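Local atomic coordinates of glutathione S-transferase (Cupriavidus metallidurans, PDB entry 4MK3), a protein that binds glutathione sulfinic acid and probably acts as a glutathione transferase, joining glutathione to electrophilic compounds. Residues M23-S28 / V71-E77; R64-L68 / A81-S85; R35-V39 / S217-P223. One frame throughout, in Å; residues are numbered along the deposited sequence. Where two conformers were deposited one is given.

In the fold
From the N terminus, segment 23-28 forms a central strand, and the chain passes through helix 32-44 and strand 49-52 before residues 71-77 return beside the first strand: contact 1 closes this loop. Contact 2 begins within it, at 64-68, and closes a shorter loop at 81-85; the two therefore cross, and both reach the bound glutathione sulfinic acid. Contact 3 also starts inside the first loop, at 35-39, but ends only near the C terminus at 217-223, so it crosses contact 1 and spans the whole of contact 2. Contacts 1 and 2 lie within the thioredoxin-like domain; contact 3 joins it to the helical C-terminal domain.

Contact 1 (M23-S28 / V71-E77); sequences MKLYAS and VPCLVME. With GSF (L-gamma-glutamyl-3-sulfino-L-alanylglycine), chain E.
Residues 24-27 and 73-75 pair as antiparallel strands in the middle of the mixed sheet of a thioredoxin-like domain, with Lys24 facing Val75, Leu25 facing Leu74 and Tyr26 facing Cys73. Lys24 and Val75 form a hydrogen-bonded pair: Lys24 N gives to Val75 O at 2.9 Å, and Val75 N returns a nearly straight bond to Lys24 O at 2.8 Å. Tyr26 and Cys73 make the second such pair. Between them the non-hydrogen-bonded pair Leu25 and Leu74 turns its side chains to the face covered by helices 32-44 and 85-94, where branched aliphatic residues suit a buried, apolar layer; Leu25 CD1 lies 4.1 Å from Leu74 CD1. Met23 adds to this layer, its chain bent at the last torsion (chi3 -36°), which brings CE within 4.0 Å of Leu74 CD1. On the other face the Tyr26 ring slants across Val75, whose CG2 is 3.7 Å from Tyr26 CE1, and Phe65 packs against both.

The peptide before Pro72 is cis, as in the cis-proline loop characteristic of glutathione transferases and other thioredoxin-fold proteins. The cis bond probably helps to present the Val71 backbone to the ligand, which it holds as a further strand would: Val71 N gives to O2 of the glutathione sulfinic acid, and N2 of the ligand gives to Val71 O. Both hydrogen bonds use backbone atoms; the valine side chain packs instead, with CG2 beside the ligand and CG1 3.4 Å from Tyr26 O.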
loop_
_atom_site.group_PDB
_atom_site.type_symbol
_atom_site.label_atom_id
_atom_site.label_comp_id
_atom_site.label_asym_id
_atom_site.label_seq_id
_atom_site.Cartn_x
_atom_site.Cartn_y
_atom_site.Cartn_z
ATOM N N MET A 23 -22.688 6.973 3.845
ATOM C CA MET A 23 -21.204 6.838 3.956
ATOM C C MET A 23 -20.513 8.188 3.846
ATOM O O MET A 23 -20.945 9.060 3.089
ATOM C CB MET A 23 -20.651 5.978 2.825
ATOM C CG MET A 23 -21.136 4.552 2.783
ATOM S SD MET A 23 -20.247 3.621 1.518
ATOM C CE MET A 23 -20.037 4.835 0.251
ATOM N N LYS A 24 -19.412 8.330 4.569
ATOM C CA LYS A 24 -18.612 9.546 4.559
ATOM C C LYS A 24 -17.218 9.236 4.082
ATOM O O LYS A 24 -16.590 8.286 4.549
ATOM C CB LYS A 24 -18.527 10.155 5.961
ATOM C CG LYS A 24 -19.840 10.666 6.501
ATOM C CD LYS A 24 -19.689 11.074 7.965
ATOM C CE LYS A 24 -20.996 11.592 8.528
ATOM N NZ LYS A 24 -22.072 10.578 8.439
ATOM N N LEU A 25 -16.719 10.045 3.151
ATOM C CA LEU A 25 -15.340 9.925 2.720
ATOM C C LEU A 25 -14.542 11.115 3.209
ATOM O O LEU A 25 -14.802 12.262 2.821
ATOM C CB LEU A 25 -15.215 9.841 1.196
ATOM C CG LEU A 25 -13.799 9.584 0.689
ATOM C CD1 LEU A 25 -13.372 8.165 0.923
ATOM C CD2 LEU A 25 -13.685 9.951 -0.811
ATOM N N TYR A 26 -13.586 10.823 4.080
ATOM C CA TYR A 26 -12.622 11.788 4.542
ATOM C C TYR A 26 -11.496 11.819 3.534
ATOM O O TYR A 26 -10.867 10.807 3.237
ATOM C CB TYR A 26 -12.114 11.434 5.958
ATOM C CG TYR A 26 -13.120 11.712 7.017
ATOM C CD1 TYR A 26 -14.117 10.791 7.301
ATOM C CD2 TYR A 26 -13.119 12.922 7.700
ATOM C CE1 TYR A 26 -15.060 11.050 8.263
ATOM C CE2 TYR A 26 -14.058 13.194 8.658
ATOM C CZ TYR A 26 -15.031 12.267 8.932
ATOM O OH TYR A 26 -15.939 12.600 9.923
ATOM N N ALA A 27 -11.266 13.000 2.987
ATOM C CA ALA A 27 -10.414 13.120 1.822
ATOM C C ALA A 27 -10.002 14.554 1.650
ATOM O O ALA A 27 -10.330 15.387 2.452
ATOM C CB ALA A 27 -11.164 12.641 0.602
ATOM N N SER A 28 -9.262 14.837 0.590
ATOM C CA SER A 28 -9.003 16.211 0.206
ATOM C C SER A 28 -9.170 16.248 -1.303
ATOM O O SER A 28 -9.180 15.200 -1.964
ATOM C CB SER A 28 -7.608 16.649 0.616
ATOM O OG SER A 28 -6.651 16.011 -0.212
ATOM N N VAL A 71 -5.640 10.192 4.694
ATOM C CA VAL A 71 -6.796 10.105 3.819
ATOM C C VAL A 71 -6.373 9.432 2.520
ATOM O O VAL A 71 -5.204 9.530 2.121
ATOM C CB VAL A 71 -7.418 11.484 3.511
ATOM C CG1 VAL A 71 -8.067 12.042 4.758
ATOM C CG2 VAL A 71 -6.390 12.458 2.952
ATOM N N PRO A 72 -7.316 8.763 1.840
ATOM C CA PRO A 72 -8.736 8.656 2.151
ATOM C C PRO A 72 -9.054 7.677 3.257
ATOM O O PRO A 72 -8.333 6.710 3.512
ATOM C CB PRO A 72 -9.351 8.152 0.840
ATOM C CG PRO A 72 -8.214 7.395 0.163
ATOM C CD PRO A 72 -6.984 8.136 0.538
ATOM N N CYS A 73 -10.184 7.946 3.903
ATOM C CA CYS A 73 -10.751 7.026 4.873
ATOM C C CYS A 73 -12.262 7.080 4.695
ATOM O O CYS A 73 -12.874 8.158 4.719
ATOM C CB CYS A 73 -10.341 7.412 6.301
ATOM S SG CYS A 73 -10.979 6.285 7.552
ATOM N N LEU A 74 -12.875 5.918 4.475
ATOM C CA LEU A 74 -14.320 5.811 4.321
ATOM C C LEU A 74 -14.939 5.365 5.632
ATOM O O LEU A 74 -14.513 4.377 6.223
ATOM C CB LEU A 74 -14.646 4.788 3.230
ATOM C CG LEU A 74 -16.109 4.656 2.830
ATOM C CD1 LEU A 74 -16.557 5.851 1.993
ATOM C CD2 LEU A 74 -16.324 3.341 2.072
ATOM N N VAL A 75 -15.925 6.108 6.110
ATOM C CA VAL A 75 -16.573 5.802 7.364
ATOM C C VAL A 75 -17.990 5.413 7.032
ATOM O O VAL A 75 -18.745 6.204 6.447
ATOM C CB VAL A 75 -16.528 7.003 8.316
ATOM C CG1 VAL A 75 -17.303 6.719 9.595
ATOM C CG2 VAL A 75 -15.074 7.368 8.628
ATOM N N MET A 76 -18.340 4.185 7.403
ATOM C CA MET A 76 -19.595 3.574 6.994
ATOM C C MET A 76 -20.735 3.957 7.921
ATOM O O MET A 76 -20.535 4.549 8.999
ATOM C CB MET A 76 -19.434 2.046 6.905
ATOM C CG MET A 76 -18.281 1.632 5.979
ATOM S SD MET A 76 -18.117 -0.138 5.610
ATOM C CE MET A 76 -17.532 -0.804 7.171
ATOM N N GLU A 77 -21.942 3.626 7.470
ATOM C CA GLU A 77 -23.172 3.995 8.165
ATOM C C GLU A 77 -23.047 3.597 9.634
ATOM O O GLU A 77 -23.278 4.402 10.535
ATOM C CB GLU A 77 -24.399 3.306 7.533
ATOM C CG GLU A 77 -24.409 3.170 5.986
ATOM C CD GLU A 77 -24.859 4.429 5.250
ATOM O OE1 GLU A 77 -24.896 4.394 4.001
ATOM O OE2 GLU A 77 -25.182 5.446 5.904
HETATM C CB1 GSF E . -1.635 6.435 1.310
HETATM C CG1 GSF E . -2.496 7.665 1.564
HETATM C CD1 GSF E . -1.674 8.884 1.923
HETATM O OE1 GSF E . -0.483 8.848 2.162
HETATM C C1 GSF E . -3.499 5.020 0.483
HETATM O O11 GSF E . -4.609 5.578 0.677
HETATM O O12 GSF E . -3.313 4.375 -0.583
HETATM N N1 GSF E . -1.507 3.998 1.433
HETATM C CA1 GSF E . -2.413 5.140 1.519
HETATM N N2 GSF E . -2.356 10.092 1.948
HETATM C CA2 GSF E . -1.690 11.293 2.327
HETATM C CB2 GSF E . -2.402 12.473 1.751
HETATM S SG2 GSF E . -2.101 12.728 0.039
HETATM O O1S GSF E . -2.375 14.152 -0.218
HETATM O O2S GSF E . -2.989 11.821 -0.746
HETATM C C2 GSF E . -1.824 11.526 3.816
HETATM O O2 GSF E . -2.914 11.418 4.370
HETATM N N3 GSF E . -0.676 11.878 4.517
HETATM C CA3 GSF E . -0.765 12.167 5.920
HETATM C C3 GSF E . 0.380 11.533 6.718
HETATM O O31 GSF E . 0.539 11.897 7.922
HETATM O O32 GSF E . 1.140 10.684 6.207
#

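Contact 2 (R64-L68 / A81-S85); sequences RFNPL and AVFDS. With GSF (L-gamma-glutamyl-3-sulfino-L-alanylglycine), chain E.
Asn66 and Phe83 form the centre of the contact between loop 64-68 of the thioredoxin-like domain and segment 81-85, whose Asp84 and Ser85 line the glutathione site. Phe83 CG lies between its backbone N and carbonyl carbon (chi1 53°), which turns the ring toward loop 64-68. There the amide of Asn66 stacks on it, the two planes only 13° apart and Asn66 OD1 poised 3.5 Å above the ring plane, over its centre. The same oxygen accepts from Leu68 N at 2.9 Å, an Asx turn in which the donor stands well above the carbonyl plane, while Asn66 ND2 gives to Lys70 O. This probably fixes the amide's rotation and suits asparagine to this place, since its flat group can lie on the ring while both its ends are hydrogen-bonded. Pro67 CD touches Phe83 CZ at 3.9 Å, and Leu68 CD1 adds a further apolar contact. Beside them the small Ala81 lets its CB come within 3.2 Å of Phe65 O.

Beyond Phe83 a cis peptide leads to Asp84, the N-cap of helix 85-94. Asp84 OD2 accepts from the ligand amine N1 at 2.9 Å; Ser85 N gives to ligand O11 and Ser85 OG to O12, the latter at 2.7 Å. Asp84 OD1 forms a salt bridge with Arg86 of the second subunit. An acid facing the amine and a helix N terminus facing the carboxylate would match both charges of the gamma-glutamyl end.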
loop_
_atom_site.group_PDB
_atom_site.type_symbol
_atom_site.label_atom_id
_atom_site.label_comp_id
_atom_site.label_asym_id
_atom_site.label_seq_id
_atom_site.Cartn_x
_atom_site.Cartn_y
_atom_site.Cartn_z
ATOM N N ARG A 64 -9.473 9.729 14.613
ATOM C CA ARG A 64 -10.696 9.102 15.127
ATOM C C ARG A 64 -11.062 7.881 14.306
ATOM O O ARG A 64 -11.749 6.966 14.795
ATOM C CB ARG A 64 -11.895 10.060 15.036
ATOM C CG ARG A 64 -11.803 11.344 15.807
ATOM C CD ARG A 64 -13.092 12.144 15.596
ATOM N NE ARG A 64 -14.267 11.322 15.917
ATOM C CZ ARG A 64 -15.496 11.529 15.450
ATOM N NH1 ARG A 64 -15.754 12.547 14.643
ATOM N NH2 ARG A 64 -16.474 10.705 15.795
ATOM N N PHE A 65 -10.651 7.899 13.048
ATOM C CA PHE A 65 -11.138 6.957 12.055
ATOM C C PHE A 65 -10.005 6.119 11.506
ATOM O O PHE A 65 -10.134 4.911 11.370
ATOM C CB PHE A 65 -11.847 7.706 10.926
ATOM C CG PHE A 65 -12.940 8.607 11.407
ATOM C CD1 PHE A 65 -14.069 8.077 11.968
ATOM C CD2 PHE A 65 -12.827 9.978 11.270
ATOM C CE1 PHE A 65 -15.089 8.916 12.421
ATOM C CE2 PHE A 65 -13.831 10.811 11.719
ATOM C CZ PHE A 65 -14.949 10.279 12.261
ATOM N N ASN A 66 -8.894 6.768 11.159
ATOM C CA ASN A 66 -7.737 6.068 10.599
ATOM C C ASN A 66 -6.557 6.324 11.519
ATOM O O ASN A 66 -6.005 7.439 11.532
ATOM C CB ASN A 66 -7.410 6.551 9.186
ATOM C CG ASN A 66 -6.247 5.795 8.582
ATOM O OD1 ASN A 66 -5.672 4.930 9.234
ATOM N ND2 ASN A 66 -5.893 6.122 7.350
ATOM N N PRO A 67 -6.142 5.312 12.302
ATOM C CA PRO A 67 -5.003 5.522 13.198
ATOM C C PRO A 67 -3.704 5.871 12.485
ATOM O O PRO A 67 -2.783 6.405 13.113
ATOM C CB PRO A 67 -4.856 4.187 13.924
ATOM C CG PRO A 67 -5.524 3.213 13.077
ATOM C CD PRO A 67 -6.635 3.930 12.343
ATOM N N LEU A 68 -3.631 5.582 11.195
ATOM C CA LEU A 68 -2.447 5.923 10.411
ATOM C C LEU A 68 -2.419 7.402 10.062
ATOM O O LEU A 68 -1.426 7.892 9.525
ATOM C CB LEU A 68 -2.383 5.116 9.119
ATOM C CG LEU A 68 -2.443 3.590 9.267
ATOM C CD1 LEU A 68 -2.520 2.953 7.889
ATOM C CD2 LEU A 68 -1.258 3.066 10.082
ATOM N N ALA A 81 -14.723 2.150 10.045
ATOM C CA ALA A 81 -13.791 2.922 9.227
ATOM C C ALA A 81 -12.990 2.017 8.305
ATOM O O ALA A 81 -12.509 0.977 8.756
ATOM C CB ALA A 81 -12.853 3.737 10.123
ATOM N N VAL A 82 -12.858 2.429 7.050
ATOM C CA VAL A 82 -12.180 1.644 6.009
ATOM C C VAL A 82 -11.013 2.463 5.446
ATOM O O VAL A 82 -11.168 3.625 5.056
ATOM C CB VAL A 82 -13.146 1.316 4.821
ATOM C CG1 VAL A 82 -12.419 0.538 3.712
ATOM C CG2 VAL A 82 -14.378 0.577 5.283
ATOM N N PHE A 83 -9.851 1.819 5.338
ATOM C CA PHE A 83 -8.659 2.405 4.738
ATOM C C PHE A 83 -7.777 1.221 4.333
ATOM O O PHE A 83 -8.029 0.111 4.800
ATOM C CB PHE A 83 -7.958 3.334 5.767
ATOM C CG PHE A 83 -7.667 2.664 7.074
ATOM C CD1 PHE A 83 -6.506 1.959 7.289
ATOM C CD2 PHE A 83 -8.584 2.726 8.122
ATOM C CE1 PHE A 83 -6.252 1.304 8.482
ATOM C CE2 PHE A 83 -8.331 2.104 9.318
ATOM C CZ PHE A 83 -7.169 1.370 9.511
ATOM N N ASP A 84 -6.775 1.389 3.461
ATOM C CA ASP A 84 -6.433 2.617 2.735
ATOM C C ASP A 84 -7.162 2.691 1.388
ATOM O O ASP A 84 -8.186 2.036 1.198
ATOM C CB ASP A 84 -4.900 2.665 2.579
ATOM C CG ASP A 84 -4.353 1.576 1.667
ATOM O OD1 ASP A 84 -5.101 0.686 1.251
ATOM O OD2 ASP A 84 -3.146 1.633 1.378
ATOM N N SER A 85 -6.641 3.485 0.444
ATOM C CA SER A 85 -7.334 3.680 -0.832
ATOM C C SER A 85 -7.583 2.392 -1.584
ATOM O O SER A 85 -8.591 2.265 -2.249
ATOM C CB SER A 85 -6.588 4.675 -1.724
ATOM O OG SER A 85 -5.362 4.126 -2.247
HETATM C CB1 GSF E . -1.635 6.435 1.310
HETATM C CG1 GSF E . -2.496 7.665 1.564
HETATM C CD1 GSF E . -1.674 8.884 1.923
HETATM O OE1 GSF E . -0.483 8.848 2.162
HETATM C C1 GSF E . -3.499 5.020 0.483
HETATM O O11 GSF E . -4.609 5.578 0.677
HETATM O O12 GSF E . -3.313 4.375 -0.583
HETATM N N1 GSF E . -1.507 3.998 1.433
HETATM C CA1 GSF E . -2.413 5.140 1.519
HETATM N N2 GSF E . -2.356 10.092 1.948
HETATM C CA2 GSF E . -1.690 11.293 2.327
HETATM C CB2 GSF E . -2.402 12.473 1.751
HETATM S SG2 GSF E . -2.101 12.728 0.039
HETATM O O1S GSF E . -2.375 14.152 -0.218
HETATM O O2S GSF E . -2.989 11.821 -0.746
HETATM C C2 GSF E . -1.824 11.526 3.816
HETATM O O2 GSF E . -2.914 11.418 4.370
HETATM N N3 GSF E . -0.676 11.878 4.517
HETATM C CA3 GSF E . -0.765 12.167 5.920
HETATM C C3 GSF E . 0.380 11.533 6.718
HETATM O O31 GSF E . 0.539 11.897 7.922
HETATM O O32 GSF E . 1.140 10.684 6.207
#

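Contact 3 (R35-V39 / S217-P223); sequences RKVRV and SFIDTEP
Arg35 CG lies anti to the backbone N (chi1 -172°) and the chain runs extended to NE, reaching from helix 32-44 to Thr221, whose OG1 lies between its own backbone N and carbonyl carbon (chi1 60°), where it meets NE. The pair belongs to the domain interface of the glutathione transferase fold, joining the thioredoxin-like domain to the end of the helical C-terminal domain. Arg35 NE gives to Thr221 OG1 at 2.9 Å, and Arg35 NH2 to Phe218 O at 2.9 Å, both acceptors lying in the guanidinium plane. Thr221 OG1 gives its own proton to Ser217 O at 2.8 Å, so the hydroxyl serves both as donor and as acceptor. Thr221 N also reaches Phe218 O, from the opposite face of that carbonyl to Arg35 NH2. Over one face of the guanidinium lies Phe218 CD2; over the other lie Thr221 O, Glu222 CA and Pro223 CD. A leucine in place of Arg35 would probably leave Thr221 OG1 and Phe218 O without their charged donor and open a gap between Phe218 and Pro223. One turn on, beta-branched Val39 makes a CH-pi contact, its CG2 over the face of the Phe218 ring, 4.3 Å from the ring centroid.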
loop_
_atom_site.group_PDB
_atom_site.type_symbol
_atom_site.label_atom_id
_atom_site.label_comp_id
_atom_site.label_asym_id
_atom_site.label_seq_id
_atom_site.Cartn_x
_atom_site.Cartn_y
_atom_site.Cartn_z
ATOM N N ARG A 35 -8.395 10.748 -4.876
ATOM C CA ARG A 35 -9.007 10.933 -6.191
ATOM C C ARG A 35 -9.326 9.589 -6.823
ATOM O O ARG A 35 -10.369 9.420 -7.437
ATOM C CB ARG A 35 -8.141 11.751 -7.140
ATOM C CG ARG A 35 -8.892 12.090 -8.427
ATOM C CD ARG A 35 -8.021 12.703 -9.471
ATOM N NE ARG A 35 -8.814 13.246 -10.568
ATOM C CZ ARG A 35 -8.309 13.943 -11.563
ATOM N NH1 ARG A 35 -6.991 14.127 -11.639
ATOM N NH2 ARG A 35 -9.098 14.462 -12.483
ATOM N N LYS A 36 -8.427 8.627 -6.656
ATOM C CA LYS A 36 -8.693 7.276 -7.134
ATOM C C LYS A 36 -10.005 6.728 -6.588
ATOM O O LYS A 36 -10.839 6.184 -7.321
ATOM C CB LYS A 36 -7.516 6.351 -6.785
ATOM C CG LYS A 36 -7.726 4.889 -7.170
ATOM C CD LYS A 36 -6.519 4.004 -6.825
ATOM C CE LYS A 36 -6.276 4.001 -5.332
ATOM N NZ LYS A 36 -5.241 3.015 -4.908
ATOM N N VAL A 37 -10.216 6.884 -5.279
ATOM C CA VAL A 37 -11.444 6.429 -4.654
ATOM C C VAL A 37 -12.659 7.201 -5.162
ATOM O O VAL A 37 -13.695 6.624 -5.440
ATOM C CB VAL A 37 -11.339 6.545 -3.125
ATOM C CG1 VAL A 37 -12.717 6.378 -2.471
ATOM C CG2 VAL A 37 -10.313 5.552 -2.590
ATOM N N ARG A 38 -12.534 8.511 -5.283
ATOM C CA ARG A 38 -13.636 9.307 -5.773
ATOM C C ARG A 38 -14.006 8.948 -7.211
ATOM O O ARG A 38 -15.185 8.909 -7.558
ATOM C CB ARG A 38 -13.316 10.782 -5.644
ATOM C CG ARG A 38 -13.085 11.204 -4.208
ATOM C CD ARG A 38 -12.680 12.631 -4.154
ATOM N NE ARG A 38 -13.746 13.481 -4.638
ATOM C CZ ARG A 38 -13.549 14.675 -5.163
ATOM N NH1 ARG A 38 -12.316 15.116 -5.294
ATOM N NH2 ARG A 38 -14.579 15.408 -5.564
ATOM N N VAL A 39 -13.007 8.667 -8.035
ATOM C CA VAL A 39 -13.282 8.217 -9.402
ATOM C C VAL A 39 -14.036 6.885 -9.384
ATOM O O VAL A 39 -15.021 6.723 -10.096
ATOM C CB VAL A 39 -11.996 8.146 -10.237
ATOM C CG1 VAL A 39 -12.235 7.385 -11.549
ATOM C CG2 VAL A 39 -11.468 9.562 -10.509
ATOM N N SER A 217 -15.948 11.135 -14.500
ATOM C CA SER A 217 -15.370 10.942 -13.183
ATOM C C SER A 217 -14.082 11.738 -12.979
ATOM O O SER A 217 -13.804 12.214 -11.881
ATOM C CB SER A 217 -15.121 9.460 -12.967
ATOM O OG SER A 217 -14.215 9.001 -13.971
ATOM N N PHE A 218 -13.267 11.845 -14.019
ATOM C CA PHE A 218 -12.071 12.671 -13.962
ATOM C C PHE A 218 -12.401 14.158 -14.022
ATOM O O PHE A 218 -11.865 14.957 -13.245
ATOM C CB PHE A 218 -11.068 12.254 -15.055
ATOM C CG PHE A 218 -10.202 11.082 -14.641
ATOM C CD1 PHE A 218 -10.700 9.802 -14.656
ATOM C CD2 PHE A 218 -8.920 11.294 -14.180
ATOM C CE1 PHE A 218 -9.911 8.729 -14.244
ATOM C CE2 PHE A 218 -8.126 10.232 -13.754
ATOM C CZ PHE A 218 -8.640 8.952 -13.781
ATOM N N ILE A 219 -13.287 14.546 -14.942
ATOM C CA ILE A 219 -13.708 15.942 -15.072
ATOM C C ILE A 219 -14.187 16.511 -13.728
ATOM O O ILE A 219 -13.899 17.642 -13.385
ATOM C CB ILE A 219 -14.848 16.034 -16.107
ATOM C CG1 ILE A 219 -14.306 15.784 -17.520
ATOM C CG2 ILE A 219 -15.553 17.378 -16.032
ATOM C CD1 ILE A 219 -15.392 15.549 -18.543
ATOM N N ASP A 220 -14.940 15.707 -12.984
ATOM C CA ASP A 220 -15.540 16.169 -11.751
ATOM C C ASP A 220 -14.589 16.166 -10.553
ATOM O O ASP A 220 -14.949 16.667 -9.509
ATOM C CB ASP A 220 -16.771 15.313 -11.401
ATOM C CG ASP A 220 -17.964 15.589 -12.301
ATOM O OD1 ASP A 220 -18.057 16.701 -12.836
ATOM O OD2 ASP A 220 -18.820 14.682 -12.424
ATOM N N THR A 221 -13.408 15.581 -10.693
ATOM C CA THR A 221 -12.465 15.412 -9.579
ATOM C C THR A 221 -11.097 16.054 -9.810
ATOM O O THR A 221 -10.120 15.676 -9.164
ATOM C CB THR A 221 -12.241 13.922 -9.244
ATOM O OG1 THR A 221 -11.712 13.250 -10.389
ATOM C CG2 THR A 221 -13.545 13.250 -8.807
ATOM N N GLU A 222 -10.993 17.007 -10.728
ATOM C CA GLU A 222 -9.698 17.647 -10.975
ATOM C C GLU A 222 -9.204 18.391 -9.727
ATOM O O GLU A 222 -10.012 19.016 -9.002
ATOM C CB GLU A 222 -9.811 18.615 -12.155
ATOM C CG GLU A 222 -10.068 17.884 -13.447
ATOM C CD GLU A 222 -10.358 18.782 -14.626
ATOM O OE1 GLU A 222 -10.653 18.228 -15.708
ATOM O OE2 GLU A 222 -10.300 20.021 -14.488
ATOM N N PRO A 223 -7.884 18.339 -9.454
ATOM C CA PRO A 223 -7.389 19.033 -8.265
ATOM C C PRO A 223 -7.398 20.541 -8.466
ATOM O O PRO A 223 -7.055 20.996 -9.552
ATOM C CB PRO A 223 -5.957 18.519 -8.129
ATOM C CG PRO A 223 -5.560 18.145 -9.509
ATOM C CD PRO A 223 -6.804 17.635 -10.165
HETATM O O HOH W 1 -15.364 17.722 -6.784
#